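Local coordinates for putative carbohydrate-active enzyme (Uncultured organism, PDB 5WH8), which probably hydrolyses O-glycosidic bonds, as expected of a cellulase of glycoside hydrolase family 5, this chain being one piece of a longer multi-modular protein, at residues S35-A40 / K276-A281; L208-G213 / N255-W260; F238-A243 / G247-D252. All coordinates share one frame; numbering follows the deposited sequence.

Interaction 1: residues S35-A40 / K276-A281. With EDO (1,2-ethanediol), chain M.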
# COMPACT_ATOMS: atom_id res chain seq x y z
N SER A 35 -0.99 -0.05 -6.79
CA SER A 35 -1.60 1.13 -6.15
C SER A 35 -2.48 1.93 -7.11
O SER A 35 -2.14 2.10 -8.28
CB SER A 35 -0.51 2.08 -5.61
OG SER A 35 -1.06 3.17 -4.88
N SER A 36 -3.59 2.46 -6.60
CA SER A 36 -4.30 3.51 -7.32
C SER A 36 -3.42 4.73 -7.42
O SER A 36 -2.47 4.92 -6.65
CB SER A 36 -5.62 3.87 -6.61
OG SER A 36 -5.41 4.65 -5.43
N HIS A 37 -3.76 5.61 -8.36
CA HIS A 37 -3.29 6.99 -8.36
C HIS A 37 -4.32 7.76 -7.51
O HIS A 37 -5.06 7.14 -6.73
CB HIS A 37 -3.18 7.49 -9.82
CG HIS A 37 -2.25 8.64 -10.05
ND1 HIS A 37 -2.46 9.90 -9.53
CD2 HIS A 37 -1.13 8.74 -10.82
CE1 HIS A 37 -1.50 10.72 -9.95
NE2 HIS A 37 -0.68 10.03 -10.73
N GLY A 38 -4.40 9.08 -7.61
CA GLY A 38 -5.42 9.81 -6.85
C GLY A 38 -6.83 9.35 -7.20
O GLY A 38 -7.21 9.35 -8.36
N LEU A 39 -7.62 8.93 -6.20
CA LEU A 39 -8.97 8.41 -6.49
C LEU A 39 -9.89 9.46 -7.13
O LEU A 39 -10.65 9.14 -8.05
CB LEU A 39 -9.61 7.86 -5.21
CG LEU A 39 -8.82 6.70 -4.57
CD1 LEU A 39 -9.31 6.41 -3.17
CD2 LEU A 39 -8.87 5.42 -5.43
N ALA A 40 -9.80 10.71 -6.68
CA ALA A 40 -10.63 11.78 -7.24
C ALA A 40 -10.21 12.16 -8.66
O ALA A 40 -10.95 12.82 -9.41
CB ALA A 40 -10.56 13.01 -6.34
N LYS A 276 -2.90 7.98 -16.91
CA LYS A 276 -2.24 9.28 -17.07
C LYS A 276 -1.05 9.15 -18.03
O LYS A 276 -0.32 8.16 -17.99
CB LYS A 276 -1.77 9.79 -15.70
CG LYS A 276 -1.24 11.22 -15.68
CD LYS A 276 -1.05 11.70 -14.27
CE LYS A 276 -0.52 13.14 -14.21
NZ LYS A 276 -1.30 14.03 -15.13
N PRO A 277 -0.82 10.15 -18.91
CA PRO A 277 0.29 10.02 -19.85
C PRO A 277 1.65 10.37 -19.22
O PRO A 277 2.32 11.32 -19.60
CB PRO A 277 -0.09 11.00 -20.99
CG PRO A 277 -0.97 11.98 -20.38
CD PRO A 277 -1.67 11.32 -19.21
N GLU A 278 2.04 9.56 -18.24
CA GLU A 278 3.37 9.63 -17.64
C GLU A 278 3.91 8.20 -17.56
O GLU A 278 3.12 7.25 -17.45
CB GLU A 278 3.35 10.27 -16.23
CG GLU A 278 2.44 9.54 -15.23
CD GLU A 278 2.23 10.30 -13.93
OE1 GLU A 278 2.57 11.50 -13.86
OE2 GLU A 278 1.69 9.70 -12.97
N SER A 279 5.22 8.03 -17.61
CA SER A 279 5.77 6.70 -17.85
C SER A 279 5.58 5.72 -16.69
O SER A 279 5.65 4.50 -16.93
CB SER A 279 7.25 6.79 -18.20
OG SER A 279 7.94 7.50 -17.22
N SER A 280 5.32 6.20 -15.46
CA SER A 280 5.07 5.27 -14.34
C SER A 280 3.64 4.70 -14.37
O SER A 280 3.36 3.67 -13.73
CB SER A 280 5.31 5.96 -12.99
OG SER A 280 4.36 6.95 -12.70
N ALA A 281 2.76 5.33 -15.14
CA ALA A 281 1.37 4.85 -15.26
C ALA A 281 1.38 3.51 -15.99
O ALA A 281 2.03 3.38 -17.04
CB ALA A 281 0.51 5.87 -16.01
C1 EDO M . 2.61 11.17 -9.82
O1 EDO M . 2.68 10.11 -10.80
C2 EDO M . 2.34 12.56 -10.42
O2 EDO M . 1.38 12.53 -11.50

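Interaction 2: residues L208-G213 / N255-W260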
# COMPACT_ATOMS: atom_id res chain seq x y z
N LEU A 208 8.66 1.56 3.38
CA LEU A 208 9.80 1.89 2.54
C LEU A 208 9.29 2.21 1.12
O LEU A 208 8.56 1.40 0.54
CB LEU A 208 10.79 0.72 2.50
CG LEU A 208 12.01 0.89 1.60
CD1 LEU A 208 12.94 1.99 2.15
CD2 LEU A 208 12.73 -0.47 1.41
N HIS A 209 9.65 3.37 0.59
CA HIS A 209 9.29 3.74 -0.79
C HIS A 209 10.55 3.98 -1.62
O HIS A 209 11.48 4.68 -1.16
CB HIS A 209 8.43 5.00 -0.85
CG HIS A 209 7.01 4.80 -0.41
ND1 HIS A 209 6.09 5.82 -0.44
CD2 HIS A 209 6.35 3.71 0.04
CE1 HIS A 209 4.93 5.38 -0.00
NE2 HIS A 209 5.06 4.10 0.31
N PHE A 210 10.59 3.42 -2.82
CA PHE A 210 11.71 3.67 -3.73
C PHE A 210 11.24 3.87 -5.15
O PHE A 210 10.18 3.39 -5.52
CB PHE A 210 12.75 2.52 -3.69
CG PHE A 210 12.32 1.25 -4.41
CD1 PHE A 210 12.55 1.10 -5.77
CD2 PHE A 210 11.73 0.19 -3.73
CE1 PHE A 210 12.15 -0.02 -6.46
CE2 PHE A 210 11.33 -0.95 -4.44
CZ PHE A 210 11.56 -1.05 -5.79
N TYR A 211 12.06 4.59 -5.92
CA TYR A 211 11.84 4.80 -7.34
C TYR A 211 13.17 4.45 -8.04
O TYR A 211 14.22 5.00 -7.71
CB TYR A 211 11.36 6.25 -7.60
CG TYR A 211 9.87 6.38 -7.40
CD1 TYR A 211 9.33 6.45 -6.13
CD2 TYR A 211 9.02 6.34 -8.50
CE1 TYR A 211 7.95 6.50 -5.94
CE2 TYR A 211 7.65 6.39 -8.33
CZ TYR A 211 7.12 6.47 -7.06
OH TYR A 211 5.75 6.49 -6.93
N SER A 212 13.11 3.50 -8.97
CA SER A 212 14.34 2.87 -9.46
C SER A 212 15.23 3.80 -10.29
O SER A 212 16.40 3.50 -10.51
CB SER A 212 14.00 1.60 -10.24
OG SER A 212 13.39 1.86 -11.46
N GLY A 213 14.69 4.93 -10.72
CA GLY A 213 15.49 5.95 -11.39
C GLY A 213 16.18 6.93 -10.45
O GLY A 213 16.97 7.79 -10.91
N ASN A 255 15.12 -4.38 -11.40
CA ASN A 255 15.39 -5.82 -11.23
C ASN A 255 16.26 -6.07 -9.99
O ASN A 255 16.03 -7.02 -9.24
CB ASN A 255 16.07 -6.40 -12.48
CG ASN A 255 15.08 -6.66 -13.63
OD1 ASN A 255 13.88 -6.75 -13.43
ND2 ASN A 255 15.62 -6.83 -14.84
N THR A 256 17.25 -5.22 -9.77
CA THR A 256 18.08 -5.30 -8.56
C THR A 256 17.23 -5.17 -7.30
O THR A 256 17.35 -5.99 -6.39
CB THR A 256 19.18 -4.22 -8.57
OG1 THR A 256 20.03 -4.44 -9.70
CG2 THR A 256 20.02 -4.25 -7.30
N TRP A 257 16.35 -4.17 -7.26
CA TRP A 257 15.42 -4.01 -6.16
C TRP A 257 14.51 -5.23 -6.01
O TRP A 257 14.23 -5.63 -4.88
CB TRP A 257 14.56 -2.77 -6.36
CG TRP A 257 15.17 -1.48 -5.87
CD1 TRP A 257 15.74 -0.48 -6.63
CD2 TRP A 257 15.22 -1.00 -4.51
NE1 TRP A 257 16.12 0.56 -5.84
CE2 TRP A 257 15.83 0.27 -4.53
CE3 TRP A 257 14.80 -1.52 -3.29
CZ2 TRP A 257 16.04 1.02 -3.38
CZ3 TRP A 257 15.01 -0.78 -2.15
CH2 TRP A 257 15.62 0.48 -2.19
N MET A 258 14.01 -5.79 -7.12
CA MET A 258 13.12 -6.97 -7.03
C MET A 258 13.84 -8.17 -6.45
O MET A 258 13.28 -8.84 -5.60
CB MET A 258 12.57 -7.32 -8.41
CG MET A 258 11.59 -6.32 -8.92
SD MET A 258 9.92 -6.71 -8.39
CE MET A 258 9.02 -5.26 -9.01
N ASP A 259 15.09 -8.40 -6.86
CA ASP A 259 15.86 -9.52 -6.32
C ASP A 259 16.08 -9.32 -4.83
O ASP A 259 15.99 -10.28 -4.03
CB ASP A 259 17.21 -9.65 -7.02
CG ASP A 259 17.10 -10.27 -8.39
OD1 ASP A 259 16.11 -10.99 -8.65
OD2 ASP A 259 18.01 -10.05 -9.21
N TRP A 260 16.35 -8.08 -4.46
CA TRP A 260 16.63 -7.72 -3.07
C TRP A 260 15.38 -7.94 -2.20
O TRP A 260 15.47 -8.51 -1.10
CB TRP A 260 17.12 -6.25 -3.01
CG TRP A 260 17.42 -5.71 -1.61
CD1 TRP A 260 18.62 -5.75 -0.95
CD2 TRP A 260 16.51 -5.03 -0.74
NE1 TRP A 260 18.51 -5.13 0.28
CE2 TRP A 260 17.22 -4.68 0.43
CE3 TRP A 260 15.17 -4.67 -0.85
CZ2 TRP A 260 16.61 -4.02 1.51
CZ3 TRP A 260 14.56 -4.03 0.22
CH2 TRP A 260 15.29 -3.70 1.38

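Interaction 3: residues F238-A243 / G247-D252. With EDO (1,2-ethanediol), chain L.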
# COMPACT_ATOMS: atom_id res chain seq x y z
N PHE A 238 6.30 1.79 -5.02
CA PHE A 238 7.54 2.00 -5.74
C PHE A 238 7.23 2.24 -7.21
O PHE A 238 6.17 1.86 -7.71
CB PHE A 238 8.51 0.81 -5.62
CG PHE A 238 8.10 -0.36 -6.49
CD1 PHE A 238 7.13 -1.25 -6.03
CD2 PHE A 238 8.64 -0.57 -7.75
CE1 PHE A 238 6.70 -2.30 -6.81
CE2 PHE A 238 8.19 -1.61 -8.55
CZ PHE A 238 7.23 -2.50 -8.06
N GLY A 239 8.20 2.82 -7.90
CA GLY A 239 8.09 3.07 -9.33
C GLY A 239 9.30 2.63 -10.12
O GLY A 239 10.39 2.39 -9.57
N THR A 240 9.10 2.53 -11.42
CA THR A 240 10.15 2.14 -12.35
C THR A 240 10.87 3.35 -12.95
O THR A 240 11.77 3.21 -13.76
CB THR A 240 9.56 1.31 -13.50
OG1 THR A 240 8.55 2.12 -14.13
CG2 THR A 240 8.94 0.03 -13.00
N THR A 241 10.41 4.53 -12.57
CA THR A 241 10.90 5.81 -13.07
C THR A 241 11.71 6.52 -11.98
O THR A 241 11.90 6.00 -10.87
CB THR A 241 9.72 6.70 -13.47
OG1 THR A 241 8.87 6.84 -12.32
CG2 THR A 241 8.93 6.09 -14.61
N GLN A 242 12.20 7.72 -12.29
CA GLN A 242 12.58 8.65 -11.24
C GLN A 242 11.36 9.01 -10.36
O GLN A 242 10.19 8.78 -10.73
CB GLN A 242 13.20 9.91 -11.85
CG GLN A 242 14.50 9.64 -12.60
CD GLN A 242 15.16 10.90 -13.09
OE1 GLN A 242 15.33 11.10 -14.31
NE2 GLN A 242 15.55 11.76 -12.18
N ALA A 243 11.64 9.58 -9.20
CA ALA A 243 10.60 9.82 -8.20
C ALA A 243 9.43 10.73 -8.61
O ALA A 243 8.38 10.69 -7.98
CB ALA A 243 11.26 10.38 -6.94
N GLY A 247 9.35 10.28 -17.25
CA GLY A 247 10.69 10.28 -17.81
C GLY A 247 11.09 8.88 -18.23
O GLY A 247 10.24 8.07 -18.62
N GLY A 248 12.38 8.57 -18.16
CA GLY A 248 12.84 7.25 -18.53
C GLY A 248 12.37 6.16 -17.59
O GLY A 248 11.95 6.45 -16.46
N VAL A 249 12.42 4.92 -18.05
CA VAL A 249 12.17 3.75 -17.19
C VAL A 249 13.51 3.07 -16.95
O VAL A 249 14.39 3.06 -17.83
CB VAL A 249 11.15 2.75 -17.78
CG1 VAL A 249 9.73 3.33 -17.72
CG2 VAL A 249 11.53 2.36 -19.20
N TYR A 250 13.67 2.55 -15.75
CA TYR A 250 14.93 2.00 -15.25
C TYR A 250 14.75 0.57 -14.77
O TYR A 250 14.77 0.28 -13.58
CB TYR A 250 15.46 2.90 -14.13
CG TYR A 250 15.79 4.31 -14.56
CD1 TYR A 250 14.80 5.27 -14.74
CD2 TYR A 250 17.10 4.69 -14.78
CE1 TYR A 250 15.11 6.56 -15.12
CE2 TYR A 250 17.41 5.99 -15.17
CZ TYR A 250 16.42 6.91 -15.35
OH TYR A 250 16.74 8.21 -15.72
N PHE A 251 14.58 -0.34 -15.71
CA PHE A 251 14.23 -1.71 -15.39
C PHE A 251 15.40 -2.53 -14.83
O PHE A 251 15.17 -3.46 -14.05
CB PHE A 251 13.67 -2.41 -16.63
CG PHE A 251 12.36 -1.85 -17.12
CD1 PHE A 251 11.40 -1.37 -16.25
CD2 PHE A 251 12.08 -1.82 -18.47
CE1 PHE A 251 10.19 -0.87 -16.71
CE2 PHE A 251 10.87 -1.32 -18.96
CZ PHE A 251 9.92 -0.84 -18.07
N ASP A 252 16.64 -2.21 -15.22
CA ASP A 252 17.79 -2.95 -14.67
C ASP A 252 17.91 -2.68 -13.16
O ASP A 252 18.09 -3.62 -12.36
CB ASP A 252 19.09 -2.57 -15.38
CG ASP A 252 19.14 -3.07 -16.82
OD1 ASP A 252 18.72 -4.22 -17.08
OD2 ASP A 252 19.63 -2.33 -17.69
C1 EDO L . 4.36 9.28 -6.62
O1 EDO L . 5.11 9.69 -7.78
C2 EDO L . 3.85 10.55 -5.95
O2 EDO L . 3.89 10.37 -4.51
O HOH W 1 12.25 8.79 -14.93
O HOH W 2 14.85 9.86 -17.08

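Interaction 1: residues S35-A40 / K276-A281
His-37 and Glu-278 meet through their side chains while the backbones stay well apart, the nearest pair of CA atoms, His-37 CA and Ala-281 CA, being 8.6 Å from each other. His-37 sits at the C-terminal end of strand 32-36, and Glu-278 in the loop after strand 268-273, at the mouth of a (β/α)8 barrel. Approaching from the opposite direction, His-37 NE2 donates to Glu-278 OE2 at 3.3 Å; the bond is bent (137°), lies in the imidazole plane and reaches the syn side of the carboxylate somewhat above its plane. His-37 ND1 accepts from Gly-38 N at 2.8 Å; with both nitrogens engaged, the flip state of the ring is defined. Lys-276 adds only carbon here: its CD lies 3.9 Å from His-37 NE2, while its NZ turns to a bound pentaethylene glycol. An ethanediol, probably from the crystallisation liquor, fits into the same corner. Its O2 gives a hydrogen to Glu-278 OE1 at 2.8 Å and weakly shares the single NE2 hydrogen with OE2, which fits both bonds being long and bent. The corner can thus accept hydroxyl groups, though whether a sugar uses it is not established.

Interaction 2: residues L208-G213 / N255-W260
Phe-210, on strand 204-211, and Trp-257, on helix 251-263, join the inner wall of a (β/α)8 barrel to one of its outer helices; here the layer between strand and helix is filled largely by aromatic side chains. The strand and helix segments run nearly antiparallel, at 154°, and their axes come no closer than 10.7 Å.

Ring stacking carries most of the contact. The two side chains slide past each other from opposite directions until the phenyl ring lies in an offset stack on the five-membered ring of the indole, with 3.7 Å between the centroids of the Phe-210 and Trp-257 rings and only 4° between their planes. A chi1 of 75°, with CG between the backbone N and the carbonyl carbon, directs the phenyl of Phe-210 there. Separately, Phe-210 CB makes a CH-pi contact, 3.9 Å from the centroid of the Trp-257 six-membered ring.

Aliphatic packing is the second kind. Leu-208 CD2 reaches Trp-257 CZ3 at 4.2 Å and, meeting a side chain that comes from the opposite direction, Trp-260 CH2 at 4.1 Å.

Polar and charged partners come from outside the two segments. Arg-220 of helix 217-228 makes a cation-pi contact with Trp-257, and the one polar atom of this buried indole, NE1, donates to the carbonyl oxygen of His-215.

Interaction 3: residues F238-A243 / G247-D252
Tyr-250 and Gln-242 each hold CG anti to the carbonyl carbon and beside the backbone N (chi1 -63° and -64°), and from these starts the two side chains converge. The glutamine chain stays extended beyond CG, and its amide meets the phenol at right angles, with Gln-242 OE1 3.5 Å from Tyr-250 OH. The setting is a β-α connection of the (β/α)8 barrel, in which the chain leaves strand 233-239, makes a short excursion and returns to start helix 251-263; Tyr-250 occupies the N-cap position.

A single direct hydrogen bond closes the excursion, from Tyr-250 N to Thr-240 O at 2.8 Å. The same carbonyl oxygen lies at the edge of the tyrosine ring and receives a CA-H...O contact from Val-249 CA at 3.5 Å; this one acceptor is thus met by the N-H of Tyr-250 and the CA-H of Val-249.

Water completes the closure on the more exposed side. One molecule accepts from Gln-242 N and donates to Gly-248 O, both at 2.8 Å. A second joins three groups: it accepts from Gly-248 N at 3.0 Å, donates to Gln-242 OE1, and hydrogen-bonds with Tyr-250 OH at 2.9 Å. The glutamine and tyrosine are therefore linked through solvent. Gly-247, next to this site, adopts backbone angles that call for glycine.

Thr-241 OG1 bonds to Gln-242 O, binding the outgoing chain to itself, while its methyl CG2 rests near Gly-248 O. Toward helix 298-307, Thr-240 OG1 is hydrogen-bonded to Ser-299 OG, and the rest of the contact is apolar. Val-249 CG2 sits over one face of the Phe-251 ring near its rim. That ring is also stacked with Tyr-302, and its CE1 atom touches Thr-240 CB at 3.9 Å.

The three contacts sit on neighbouring loops and layers of one barrel. Interactions 2 and 3, with centres about 9 Å apart, share helix 251-263 and use the neighbouring strands 204-211 and 233-239; Ser-212 OG lies 3.0 Å from Tyr-250 O, probably hydrogen-bonded, which ties the end of one strand to the helix start. Interaction 3 also touches interaction 1, about 14 Å away between centres, where Ser-279 OG probably bonds to Gly-247 O at 2.8 Å. Interactions 1 and 2 do not touch, their nearest atoms being about 5 Å apart. His-209 and Tyr-211 bond to Glu-149 and Glu-237 respectively, which, from their place after strand 142-145 and on strand 233-239, are probably the catalytic glutamates of family 5.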